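Local coordinates for protein short chain dehydrogenase (A0QTM2 homolog) (Mycobacterium thermoresistibile, PDB 3SC4) that probably works as an NAD(P)-dependent oxidoreductase of the short-chain dehydrogenase family, built on a Rossmann fold, at residues 26-31 with 224-229; 8-13 with 141-146; 122-127 with 171-176; 97-102 with 126-131. All coordinates share one frame; numbering follows the deposited sequence.

Interaction 1: 26-31 with 224-229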
loop_
_atom_site.group_PDB
_atom_site.type_symbol
_atom_site.label_atom_id
_atom_site.label_comp_id
_atom_site.label_asym_id
_atom_site.label_seq_id
_atom_site.Cartn_x
_atom_site.Cartn_y
_atom_site.Cartn_z
ATOM N N ALA B 26 -24.391 -8.948 0.406
ATOM C CA ALA B 26 -25.579 -8.124 0.538
ATOM C C ALA B 26 -26.828 -8.988 0.734
ATOM O O ALA B 26 -27.595 -8.767 1.664
ATOM C CB ALA B 26 -25.728 -7.236 -0.678
ATOM N N LYS B 27 -27.015 -9.988 -0.110
ATOM C CA LYS B 27 -28.189 -10.859 0.011
ATOM C C LYS B 27 -28.239 -11.584 1.355
ATOM O O LYS B 27 -29.277 -11.623 2.013
ATOM C CB LYS B 27 -28.271 -11.845 -1.171
ATOM C CG LYS B 27 -28.950 -11.216 -2.425
ATOM C CD LYS B 27 -28.560 -11.860 -3.750
ATOM C CE LYS B 27 -29.410 -13.082 -4.125
ATOM N NZ LYS B 27 -28.856 -13.704 -5.379
ATOM N N ARG B 28 -27.108 -12.117 1.797
ATOM C CA ARG B 28 -27.090 -12.848 3.061
ATOM C C ARG B 28 -27.471 -11.970 4.232
ATOM O O ARG B 28 -28.223 -12.378 5.103
ATOM C CB ARG B 28 -25.725 -13.441 3.321
ATOM C CG ARG B 28 -25.662 -14.279 4.570
ATOM C CD ARG B 28 -26.435 -15.573 4.401
ATOM N NE ARG B 28 -26.083 -16.511 5.460
ATOM C CZ ARG B 28 -26.673 -16.578 6.651
ATOM N NH1 ARG B 28 -27.677 -15.756 6.997
ATOM N NH2 ARG B 28 -26.248 -17.495 7.502
ATOM N N VAL B 29 -26.942 -10.760 4.247
ATOM C CA VAL B 29 -27.231 -9.822 5.320
ATOM C C VAL B 29 -28.693 -9.363 5.231
ATOM O O VAL B 29 -29.374 -9.270 6.234
ATOM C CB VAL B 29 -26.249 -8.634 5.275
ATOM C CG1 VAL B 29 -26.615 -7.604 6.310
ATOM C CG2 VAL B 29 -24.826 -9.147 5.494
ATOM N N ALA B 30 -29.153 -9.078 4.020
ATOM C CA ALA B 30 -30.544 -8.722 3.778
ATOM C C ALA B 30 -31.510 -9.778 4.298
ATOM O O ALA B 30 -32.571 -9.436 4.770
ATOM C CB ALA B 30 -30.786 -8.485 2.281
ATOM N N ALA B 31 -31.144 -11.057 4.221
ATOM C CA ALA B 31 -32.068 -12.157 4.557
ATOM C C ALA B 31 -32.484 -12.160 6.022
ATOM O O ALA B 31 -33.523 -12.721 6.359
ATOM C CB ALA B 31 -31.464 -13.509 4.188
ATOM N N TYR B 224 -18.000 -16.883 0.455
ATOM C CA TYR B 224 -17.662 -15.546 0.948
ATOM C C TYR B 224 -18.804 -14.944 1.777
ATOM O O TYR B 224 -18.576 -14.363 2.844
ATOM C CB TYR B 224 -17.370 -14.615 -0.236
ATOM C CG TYR B 224 -16.072 -13.826 -0.199
ATOM C CD1 TYR B 224 -15.659 -13.161 0.942
ATOM C CD2 TYR B 224 -15.296 -13.681 -1.361
ATOM C CE1 TYR B 224 -14.486 -12.426 0.966
ATOM C CE2 TYR B 224 -14.117 -12.945 -1.348
ATOM C CZ TYR B 224 -13.721 -12.322 -0.180
ATOM O OH TYR B 224 -12.556 -11.598 -0.169
ATOM N N ALA B 225 -20.032 -15.055 1.270
ATOM C CA ALA B 225 -21.229 -14.550 1.986
ATOM C C ALA B 225 -21.388 -15.191 3.373
ATOM O O ALA B 225 -21.523 -14.495 4.372
ATOM C CB ALA B 225 -22.490 -14.762 1.156
ATOM N N ASP B 226 -21.358 -16.515 3.434
ATOM C CA ASP B 226 -21.461 -17.229 4.716
ATOM C C ASP B 226 -20.300 -16.891 5.653
ATOM O O ASP B 226 -20.520 -16.694 6.845
ATOM C CB ASP B 226 -21.548 -18.746 4.515
ATOM C CG ASP B 226 -22.905 -19.203 3.990
ATOM O OD1 ASP B 226 -23.834 -18.377 3.900
ATOM O OD2 ASP B 226 -23.047 -20.410 3.679
ATOM N N ALA B 227 -19.076 -16.792 5.134
ATOM C CA ALA B 227 -17.938 -16.444 6.012
ATOM C C ALA B 227 -18.128 -15.010 6.555
ATOM O O ALA B 227 -17.973 -14.767 7.751
ATOM C CB ALA B 227 -16.573 -16.612 5.309
ATOM N N ALA B 228 -18.509 -14.080 5.683
ATOM C CA ALA B 228 -18.719 -12.687 6.091
ATOM C C ALA B 228 -19.722 -12.613 7.233
ATOM O O ALA B 228 -19.501 -11.919 8.232
ATOM C CB ALA B 228 -19.213 -11.852 4.893
ATOM N N TYR B 229 -20.816 -13.364 7.067
ATOM C CA TYR B 229 -21.911 -13.386 8.015
ATOM C C TYR B 229 -21.407 -13.790 9.391
ATOM O O TYR B 229 -21.711 -13.153 10.383
ATOM C CB TYR B 229 -23.000 -14.340 7.520
ATOM C CG TYR B 229 -24.261 -14.315 8.370
ATOM C CD1 TYR B 229 -25.223 -13.306 8.210
ATOM C CD2 TYR B 229 -24.484 -15.302 9.345
ATOM C CE1 TYR B 229 -26.374 -13.277 8.989
ATOM C CE2 TYR B 229 -25.628 -15.286 10.142
ATOM C CZ TYR B 229 -26.572 -14.273 9.964
ATOM O OH TYR B 229 -27.699 -14.291 10.748
#
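One face of the Arg28 guanidinium lies flat on the Tyr229 ring, centres 3.6 Å apart and planes 21° apart, while its edge presents NE to Asp226 OD1 almost in plane. The pair joins two helices on the same side of the Rossmann-fold sheet of a short-chain dehydrogenase: helix 20-30, which follows the first strand, and helix 222-232, late in the chain, crossing at -49° with short-segment axes 9.1 Å apart. Because Arg28 CZ stands nearly over the ring centroid, the stack is also a cation-pi contact. NH1 and NH2 both ride over the face, NH2 reaching Tyr229 CD2 at 3.4 Å. An extended chi1 (-177°) puts Arg28 CG 3.8 Å from Tyr229 CD1, and the bend at chi2 then turns the rest of the chain so that the guanidinium lies over the ring. Arg28 NE gives Asp226 OD1 a weak hydrogen bond of 3.3 Å, part of a salt bridge, the carboxylate standing about perpendicular to the guanidinium; the other oxygen, OD2, is hydrogen-bonded to Tyr260. Tyr229 OH bonds to Asp32, so the ring is fixed at its far end while the arginine covers one face. Where the two backbones come closest, at Arg28 and Ala225, small side chain meets aliphatic stem: Arg28 CB touches Ala225 CB at 4.1 Å.

Interaction 2: 8-13 with 141-146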
loop_
_atom_site.group_PDB
_atom_site.type_symbol
_atom_site.label_atom_id
_atom_site.label_comp_id
_atom_site.label_asym_id
_atom_site.label_seq_id
_atom_site.Cartn_x
_atom_site.Cartn_y
_atom_site.Cartn_z
ATOM N N ARG B 8 -30.703 -8.425 12.261
ATOM C CA ARG B 8 -32.034 -7.863 12.089
ATOM C C ARG B 8 -31.993 -6.394 12.487
ATOM O O ARG B 8 -31.440 -6.053 13.532
ATOM C CB ARG B 8 -33.049 -8.631 12.946
ATOM C CG ARG B 8 -34.522 -8.405 12.564
ATOM C CD ARG B 8 -35.329 -9.624 12.986
ATOM N NE ARG B 8 -36.749 -9.564 12.636
ATOM C CZ ARG B 8 -37.269 -9.856 11.438
ATOM N NH1 ARG B 8 -36.494 -10.221 10.413
ATOM N NH2 ARG B 8 -38.591 -9.780 11.266
ATOM N N GLY B 9 -32.538 -5.534 11.628
ATOM C CA GLY B 9 -32.583 -4.093 11.896
ATOM C C GLY B 9 -31.252 -3.359 11.785
ATOM O O GLY B 9 -31.161 -2.167 12.100
ATOM N N LYS B 10 -30.217 -4.058 11.332
ATOM C CA LYS B 10 -28.913 -3.460 11.223
ATOM C C LYS B 10 -28.731 -2.892 9.814
ATOM O O LYS B 10 -29.432 -3.299 8.877
ATOM C CB LYS B 10 -27.844 -4.485 11.599
ATOM C CG LYS B 10 -28.034 -5.006 13.039
ATOM C CD LYS B 10 -26.750 -4.956 13.900
ATOM C CE LYS B 10 -27.028 -5.206 15.399
ATOM N NZ LYS B 10 -27.918 -4.146 16.017
ATOM N N THR B 11 -27.825 -1.926 9.681
ATOM C CA THR B 11 -27.600 -1.245 8.421
ATOM C C THR B 11 -26.200 -1.495 7.889
ATOM O O THR B 11 -25.233 -1.262 8.593
ATOM C CB THR B 11 -27.804 0.250 8.596
ATOM O OG1 THR B 11 -29.182 0.490 8.895
ATOM C CG2 THR B 11 -27.445 0.999 7.322
ATOM N N MET B 12 -26.104 -1.953 6.640
ATOM C CA MET B 12 -24.821 -2.129 5.944
ATOM C C MET B 12 -24.577 -1.123 4.823
ATOM O O MET B 12 -25.466 -0.853 4.020
ATOM C CB MET B 12 -24.738 -3.519 5.329
ATOM C CG MET B 12 -23.473 -3.754 4.498
ATOM S SD MET B 12 -23.095 -5.506 4.322
ATOM C CE MET B 12 -24.204 -5.990 3.036
ATOM N N PHE B 13 -23.356 -0.594 4.768
ATOM C CA PHE B 13 -22.866 0.169 3.628
ATOM C C PHE B 13 -21.836 -0.674 2.874
ATOM O O PHE B 13 -20.818 -1.052 3.436
ATOM C CB PHE B 13 -22.217 1.468 4.081
ATOM C CG PHE B 13 -21.894 2.408 2.938
ATOM C CD1 PHE B 13 -22.836 3.337 2.487
ATOM C CD2 PHE B 13 -20.661 2.356 2.306
ATOM C CE1 PHE B 13 -22.543 4.192 1.446
ATOM C CE2 PHE B 13 -20.367 3.200 1.252
ATOM C CZ PHE B 13 -21.312 4.138 0.829
ATOM N N GLY B 141 -21.726 4.899 17.670
ATOM C CA GLY B 141 -22.751 4.631 18.697
ATOM C C GLY B 141 -23.237 3.178 18.820
ATOM O O GLY B 141 -23.906 2.825 19.787
ATOM N N ARG B 142 -22.913 2.334 17.840
ATOM C CA ARG B 142 -23.780 1.190 17.537
ATOM C C ARG B 142 -23.477 -0.014 18.410
ATOM O O ARG B 142 -22.478 -0.012 19.136
ATOM C CB ARG B 142 -23.672 0.823 16.058
ATOM C CG ARG B 142 -23.713 2.038 15.091
ATOM C CD ARG B 142 -25.079 2.636 14.976
ATOM N NE ARG B 142 -25.979 1.690 14.324
ATOM C CZ ARG B 142 -27.297 1.853 14.264
ATOM N NH1 ARG B 142 -28.045 0.942 13.666
ATOM N NH2 ARG B 142 -27.871 2.932 14.810
ATOM N N ASP B 143 -24.331 -1.037 18.314
ATOM C CA ASP B 143 -24.262 -2.180 19.220
ATOM C C ASP B 143 -22.999 -3.002 19.010
ATOM O O ASP B 143 -22.310 -3.353 19.978
ATOM C CB ASP B 143 -25.519 -3.080 19.129
ATOM C CG ASP B 143 -26.723 -2.502 19.901
ATOM O OD1 ASP B 143 -27.847 -2.999 19.698
ATOM O OD2 ASP B 143 -26.561 -1.544 20.701
ATOM N N ASN B 144 -22.672 -3.275 17.760
ATOM C CA ASN B 144 -21.590 -4.183 17.456
ATOM C C ASN B 144 -20.963 -3.895 16.063
ATOM O O ASN B 144 -20.963 -4.735 15.194
ATOM C CB ASN B 144 -22.184 -5.596 17.540
ATOM C CG ASN B 144 -21.152 -6.672 17.356
ATOM O OD1 ASN B 144 -20.090 -6.634 17.996
ATOM N ND2 ASN B 144 -21.447 -7.647 16.470
ATOM N N PRO B 145 -20.415 -2.694 15.865
ATOM C CA PRO B 145 -20.030 -2.240 14.519
ATOM C C PRO B 145 -18.802 -2.931 13.918
ATOM O O PRO B 145 -17.819 -3.161 14.625
ATOM C CB PRO B 145 -19.737 -0.752 14.723
ATOM C CG PRO B 145 -19.392 -0.646 16.185
ATOM C CD PRO B 145 -20.222 -1.648 16.878
ATOM N N HIS B 146 -18.863 -3.213 12.616
ATOM C CA HIS B 146 -17.825 -3.957 11.921
ATOM C C HIS B 146 -17.446 -3.308 10.618
ATOM O O HIS B 146 -18.315 -3.017 9.803
ATOM C CB HIS B 146 -18.325 -5.369 11.572
ATOM C CG HIS B 146 -17.981 -6.391 12.597
ATOM N ND1 HIS B 146 -16.846 -7.167 12.510
ATOM C CD2 HIS B 146 -18.598 -6.737 13.751
ATOM C CE1 HIS B 146 -16.789 -7.965 13.561
ATOM N NE2 HIS B 146 -17.838 -7.725 14.330
#
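Lys10 NZ faces Asp143 OD1 across 3.9 Å, a long salt bridge that is the one close contact between residues 8-13 and 141-146. The ammonium also stands 4.1 Å from Asp143 CB, so it comes alongside the start of the side chain, and the two chains cross at about a right angle. Lys10 reaches this place by bending at chi2 and chi4. Exposed Asp143 forms the loose, solvent side: the backbones stay apart, with Lys10 CA and Asp143 CA 9.3 Å from each other, and at this length the attraction is probably modest. The firmer side lies inward and runs through third residues. Arg142 NH1 makes a salt bridge to Asp95, whose same carboxylate oxygen accepts the backbone N of Thr11, so Asp95 ties the two segments together more closely than their own charges do. Asn144 is held by Lys234 and Ser236. Lys10 NZ and Arg142 NH1 are like charges 5.6 Å apart, and the acids beside them, Asp143 and Asp95, probably ease that neighbourhood. This is the N-terminal end of the parallel strands of the Rossmann-fold sheet: the two segments lead into strands 11-15 and 146-149, which flank strand 96-99.

Interaction 3: 122-127 with 171-176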
loop_
_atom_site.group_PDB
_atom_site.type_symbol
_atom_site.label_atom_id
_atom_site.label_comp_id
_atom_site.label_asym_id
_atom_site.label_seq_id
_atom_site.Cartn_x
_atom_site.Cartn_y
_atom_site.Cartn_z
ATOM N N GLY B 122 -6.735 3.709 -6.808
ATOM C CA GLY B 122 -7.862 4.604 -6.538
ATOM C C GLY B 122 -9.028 3.901 -5.894
ATOM O O GLY B 122 -9.521 4.315 -4.849
ATOM N N ILE B 123 -9.470 2.823 -6.514
ATOM C CA ILE B 123 -10.653 2.160 -6.043
ATOM C C ILE B 123 -10.376 1.384 -4.752
ATOM O O ILE B 123 -11.204 1.372 -3.851
ATOM C CB ILE B 123 -11.217 1.217 -7.113
ATOM C CG1 ILE B 123 -11.761 2.042 -8.291
ATOM C CG2 ILE B 123 -12.309 0.400 -6.530
ATOM C CD1 ILE B 123 -12.201 1.216 -9.514
ATOM N N GLN B 124 -9.220 0.758 -4.645
ATOM C CA GLN B 124 -8.984 -0.189 -3.554
ATOM C C GLN B 124 -8.282 0.388 -2.321
ATOM O O GLN B 124 -8.708 0.130 -1.186
ATOM C CB GLN B 124 -8.244 -1.441 -4.074
ATOM C CG GLN B 124 -9.189 -2.373 -4.809
ATOM C CD GLN B 124 -8.546 -3.354 -5.793
ATOM O OE1 GLN B 124 -9.040 -4.486 -5.946
ATOM N NE2 GLN B 124 -7.497 -2.919 -6.493
ATOM N N VAL B 125 -7.203 1.129 -2.526
ATOM C CA VAL B 125 -6.434 1.647 -1.404
ATOM C C VAL B 125 -7.070 2.945 -0.983
ATOM O O VAL B 125 -7.531 3.071 0.128
ATOM C CB VAL B 125 -4.989 1.889 -1.763
ATOM C CG1 VAL B 125 -4.227 2.330 -0.538
ATOM C CG2 VAL B 125 -4.382 0.618 -2.396
ATOM N N ARG B 126 -7.145 3.888 -1.900
ATOM C CA ARG B 126 -7.785 5.159 -1.625
ATOM C C ARG B 126 -9.273 4.961 -1.315
ATOM O O ARG B 126 -9.796 5.520 -0.353
ATOM C CB ARG B 126 -7.590 6.094 -2.804
ATOM C CG ARG B 126 -8.000 7.523 -2.509
ATOM C CD ARG B 126 -7.686 8.441 -3.675
ATOM N NE ARG B 126 -8.093 9.836 -3.469
ATOM C CZ ARG B 126 -9.255 10.362 -3.852
ATOM N NH1 ARG B 126 -10.188 9.600 -4.410
ATOM N NH2 ARG B 126 -9.507 11.665 -3.656
ATOM N N GLY B 127 -9.943 4.148 -2.119
ATOM C CA GLY B 127 -11.357 3.888 -1.921
ATOM C C GLY B 127 -11.690 3.267 -0.574
ATOM O O GLY B 127 -12.645 3.694 0.101
ATOM N N TYR B 171 -2.714 -5.498 -0.916
ATOM C CA TYR B 171 -2.077 -5.373 0.386
ATOM C C TYR B 171 -2.379 -4.009 1.036
ATOM O O TYR B 171 -2.534 -3.903 2.259
ATOM C CB TYR B 171 -0.558 -5.557 0.261
ATOM C CG TYR B 171 -0.056 -7.007 0.169
ATOM C CD1 TYR B 171 -0.888 -8.053 -0.182
ATOM C CD2 TYR B 171 1.271 -7.294 0.386
ATOM C CE1 TYR B 171 -0.391 -9.368 -0.286
ATOM C CE2 TYR B 171 1.759 -8.568 0.289
ATOM C CZ TYR B 171 0.931 -9.608 -0.052
ATOM O OH TYR B 171 1.452 -10.885 -0.135
ATOM N N GLY B 172 -2.447 -2.964 0.212
ATOM C CA GLY B 172 -2.811 -1.628 0.680
ATOM C C GLY B 172 -4.168 -1.591 1.355
ATOM O O GLY B 172 -4.316 -0.968 2.401
ATOM N N MET B 173 -5.152 -2.296 0.769
ATOM C CA MET B 173 -6.497 -2.468 1.376
ATOM C C MET B 173 -6.381 -3.145 2.718
ATOM O O MET B 173 -6.972 -2.708 3.687
ATOM C CB MET B 173 -7.420 -3.345 0.518
ATOM C CG MET B 173 -8.175 -2.674 -0.518
ATOM S SD MET B 173 -9.237 -3.811 -1.437
ATOM C CE MET B 173 -10.805 -3.811 -0.577
ATOM N N THR B 174 -5.656 -4.246 2.766
ATOM C CA THR B 174 -5.475 -4.970 4.027
ATOM C C THR B 174 -4.788 -4.079 5.065
ATOM O O THR B 174 -5.247 -3.944 6.196
ATOM C CB THR B 174 -4.713 -6.283 3.765
ATOM O OG1 THR B 174 -5.565 -7.185 3.002
ATOM C CG2 THR B 174 -4.241 -6.945 5.087
ATOM N N LEU B 175 -3.727 -3.393 4.684
ATOM C CA LEU B 175 -3.047 -2.498 5.640
ATOM C C LEU B 175 -3.974 -1.401 6.181
ATOM O O LEU B 175 -3.917 -1.035 7.365
ATOM C CB LEU B 175 -1.803 -1.889 5.005
ATOM C CG LEU B 175 -0.637 -2.858 4.814
ATOM C CD1 LEU B 175 0.473 -2.181 4.030
ATOM C CD2 LEU B 175 -0.135 -3.339 6.186
ATOM N N CYS B 176 -4.839 -0.884 5.318
ATOM C CA CYS B 176 -5.816 0.078 5.773
ATOM C C CYS B 176 -6.692 -0.552 6.865
ATOM O O CYS B 176 -6.894 0.036 7.939
ATOM C CB CYS B 176 -6.657 0.546 4.617
ATOM S SG CYS B 176 -7.755 1.880 5.044
#
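Met173, Val125 and Gln124 carry the contact between helices 114-135 and 164-183, neighbouring helices on one side of the Rossmann-fold sheet that, as in many short-chain dehydrogenases, also face the second subunit. The helices run nearly parallel, with the axes of residues 122-127 and 171-176 at 22° and 8.1 Å from each other. Met173 contributes most. Its CG is anti to the carbonyl carbon (chi1 -87°), which lays the chain against the backbone of Gln124, and SD then settles against Gln124 CB and CG, each at 3.7 Å. The modelled approach of Met173 CG to Gln124 O is very short and doubtful in detail. Of its side chain, Gln124 offers the methionine CB and CG; its amide leads away, with OE1 accepting from Ala103 N and NE2 bonded to Met120 O. A wider pi-type turn runs through residues 122-126, in keeping with a weak bond from Gly127 N to Gly122 O. Val125 also packs on Met168 of the second subunit, and Arg126 NE makes a salt bridge to Asp118 of that subunit. Lacking a side chain, Gly172 lets the valine close in: Val125 CG2 lies 4.1 Å from Gly172 CA and 4.4 Å from Met173 N.

Interaction 4: 97-102 with 126-131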
loop_
_atom_site.group_PDB
_atom_site.type_symbol
_atom_site.label_atom_id
_atom_site.label_comp_id
_atom_site.label_asym_id
_atom_site.label_seq_id
_atom_site.Cartn_x
_atom_site.Cartn_y
_atom_site.Cartn_z
ATOM N N CYS B 97 -19.722 -1.773 7.481
ATOM C CA CYS B 97 -19.093 -1.212 6.309
ATOM C C CYS B 97 -18.309 -2.328 5.635
ATOM O O CYS B 97 -17.392 -2.880 6.238
ATOM C CB CYS B 97 -18.140 -0.107 6.725
ATOM S SG CYS B 97 -17.212 0.599 5.341
ATOM N N VAL B 98 -18.698 -2.701 4.422
ATOM C CA VAL B 98 -17.962 -3.709 3.675
ATOM C C VAL B 98 -17.269 -3.052 2.502
ATOM O O VAL B 98 -17.911 -2.488 1.651
ATOM C CB VAL B 98 -18.864 -4.819 3.146
ATOM C CG1 VAL B 98 -18.073 -5.724 2.221
ATOM C CG2 VAL B 98 -19.466 -5.604 4.298
ATOM N N ASN B 99 -15.946 -3.136 2.475
ATOM C CA ASN B 99 -15.149 -2.649 1.359
ATOM C C ASN B 99 -14.904 -3.779 0.380
ATOM O O ASN B 99 -14.001 -4.602 0.572
ATOM C CB ASN B 99 -13.813 -2.073 1.847
ATOM C CG ASN B 99 -13.998 -0.867 2.731
ATOM O OD1 ASN B 99 -14.521 0.145 2.295
ATOM N ND2 ASN B 99 -13.579 -0.973 3.977
ATOM N N ASN B 100 -15.742 -3.815 -0.656
ATOM C CA ASN B 100 -15.682 -4.861 -1.688
ATOM C C ASN B 100 -15.298 -4.347 -3.085
ATOM O O ASN B 100 -14.830 -5.108 -3.876
ATOM C CB ASN B 100 -17.020 -5.621 -1.722
ATOM C CG ASN B 100 -17.214 -6.459 -3.012
ATOM O OD1 ASN B 100 -16.472 -7.421 -3.263
ATOM N ND2 ASN B 100 -18.207 -6.068 -3.836
ATOM N N ALA B 101 -15.468 -3.072 -3.383
ATOM C CA ALA B 101 -15.107 -2.543 -4.704
ATOM C C ALA B 101 -13.680 -2.939 -5.040
ATOM O O ALA B 101 -12.793 -2.865 -4.192
ATOM C CB ALA B 101 -15.249 -1.053 -4.742
ATOM N N SER B 102 -13.460 -3.372 -6.276
ATOM C CA SER B 102 -12.170 -3.896 -6.640
ATOM C C SER B 102 -11.796 -3.604 -8.063
ATOM O O SER B 102 -12.583 -3.115 -8.845
ATOM C CB SER B 102 -12.118 -5.398 -6.371
ATOM O OG SER B 102 -12.932 -6.092 -7.285
ATOM N N ARG B 126 -7.145 3.888 -1.900
ATOM C CA ARG B 126 -7.785 5.159 -1.625
ATOM C C ARG B 126 -9.273 4.961 -1.315
ATOM O O ARG B 126 -9.796 5.520 -0.353
ATOM C CB ARG B 126 -7.590 6.094 -2.804
ATOM C CG ARG B 126 -8.000 7.523 -2.509
ATOM C CD ARG B 126 -7.686 8.441 -3.675
ATOM N NE ARG B 126 -8.093 9.836 -3.469
ATOM C CZ ARG B 126 -9.255 10.362 -3.852
ATOM N NH1 ARG B 126 -10.188 9.600 -4.410
ATOM N NH2 ARG B 126 -9.507 11.665 -3.656
ATOM N N GLY B 127 -9.943 4.148 -2.119
ATOM C CA GLY B 127 -11.357 3.888 -1.921
ATOM C C GLY B 127 -11.690 3.267 -0.574
ATOM O O GLY B 127 -12.645 3.694 0.101
ATOM N N THR B 128 -10.918 2.266 -0.161
ATOM C CA THR B 128 -11.170 1.638 1.139
ATOM C C THR B 128 -10.977 2.654 2.256
ATOM O O THR B 128 -11.727 2.643 3.244
ATOM C CB THR B 128 -10.285 0.410 1.354
ATOM O OG1 THR B 128 -10.643 -0.588 0.382
ATOM C CG2 THR B 128 -10.435 -0.154 2.779
ATOM N N TYR B 129 -9.987 3.533 2.083
ATOM C CA TYR B 129 -9.714 4.586 3.042
ATOM C C TYR B 129 -10.910 5.565 3.105
ATOM O O TYR B 129 -11.472 5.804 4.173
ATOM C CB TYR B 129 -8.421 5.309 2.654
ATOM C CG TYR B 129 -7.972 6.369 3.640
ATOM C CD1 TYR B 129 -7.198 6.034 4.737
ATOM C CD2 TYR B 129 -8.313 7.700 3.472
ATOM C CE1 TYR B 129 -6.778 6.995 5.629
ATOM C CE2 TYR B 129 -7.911 8.669 4.387
ATOM C CZ TYR B 129 -7.139 8.297 5.457
ATOM O OH TYR B 129 -6.726 9.217 6.373
ATOM N N ALA B 130 -11.309 6.106 1.954
ATOM C CA ALA B 130 -12.386 7.119 1.903
ATOM C C ALA B 130 -13.732 6.570 2.415
ATOM O O ALA B 130 -14.396 7.184 3.246
ATOM C CB ALA B 130 -12.530 7.664 0.477
ATOM N N VAL B 131 -14.114 5.400 1.928
ATOM C CA VAL B 131 -15.348 4.772 2.375
ATOM C C VAL B 131 -15.317 4.510 3.890
ATOM O O VAL B 131 -16.290 4.841 4.582
ATOM C CB VAL B 131 -15.610 3.449 1.607
ATOM C CG1 VAL B 131 -16.598 2.556 2.344
ATOM C CG2 VAL B 131 -16.099 3.746 0.188
HETATM O O HOH W 1 -12.805 -0.666 -1.905
#
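Asn99 enters the groove between Thr128 and Val131, one turn apart on the facing helix. Its CB starts 3.8 Å from Thr128 OG1. A chi1 of -64° sets CG opposite the carbonyl carbon, which lays the amide against the helix, with Asn99 CG to Thr128 CG2 at 3.6 Å. At the tip the amide splits its contacts: ND2 stays over the same methyl, 3.5 Å from Thr128 CG2, while OD1 presses on the valine, 3.2 Å from Val131 CG1. The buried ND2 is not left to methyls, since Ser132 OG and Thr149 OG1 both hydrogen-bond to it and would fix the rotation of the amide. Two residues earlier in the strand, Cys97 SG meets the same valine methyl, 3.6 Å from Val131 CG1, in plain apolar packing. Toward the loop the direct contact gives way to a water, which donates to Ala101 O at 3.2 Å and to Thr128 OG1 at 3.1 Å; the threonine hydroxyl is also bonded to Gln124 O. Residues 99-102 read Asn-Asn-Ala-Ser, close to the Asn-Asn-Ala-Gly motif of the family. Strand 96-99 sits between strands 11-15 and 146-149 in the parallel sheet, and helix 114-135 packs on it, the axes of strand 97-99 and helix residues 126-131 running antiparallel (171°), with helix 164-183 touching Thr128 and Phe117 of the second subunit stacking on Tyr129 on the helix's outer side.

Overall arrangement
From the N terminus, residues 8-13 open interaction 2 and residues 26-31 open interaction 1; these two long loops cross, because 141-146 closes the first before 224-229 closes the second. Interaction 4 (97-102 with 126-131) is nested inside both. Interaction 3 starts on helix 114-135 where interaction 4 ends, sharing Arg126 and Gly127, and ties that helix to helix 164-183 at 171-176, so it crosses interaction 2 yet stays within interaction 1. Strands 11-15 and 96-99 are sheet neighbours, and a probable hydrogen bond between Phe13 O and Val98 N links interactions 2 and 4. Met12 CE packs on Ala26, joining interactions 1 and 2. Interactions 3 and 4 lie across the chain's centre from interaction 1.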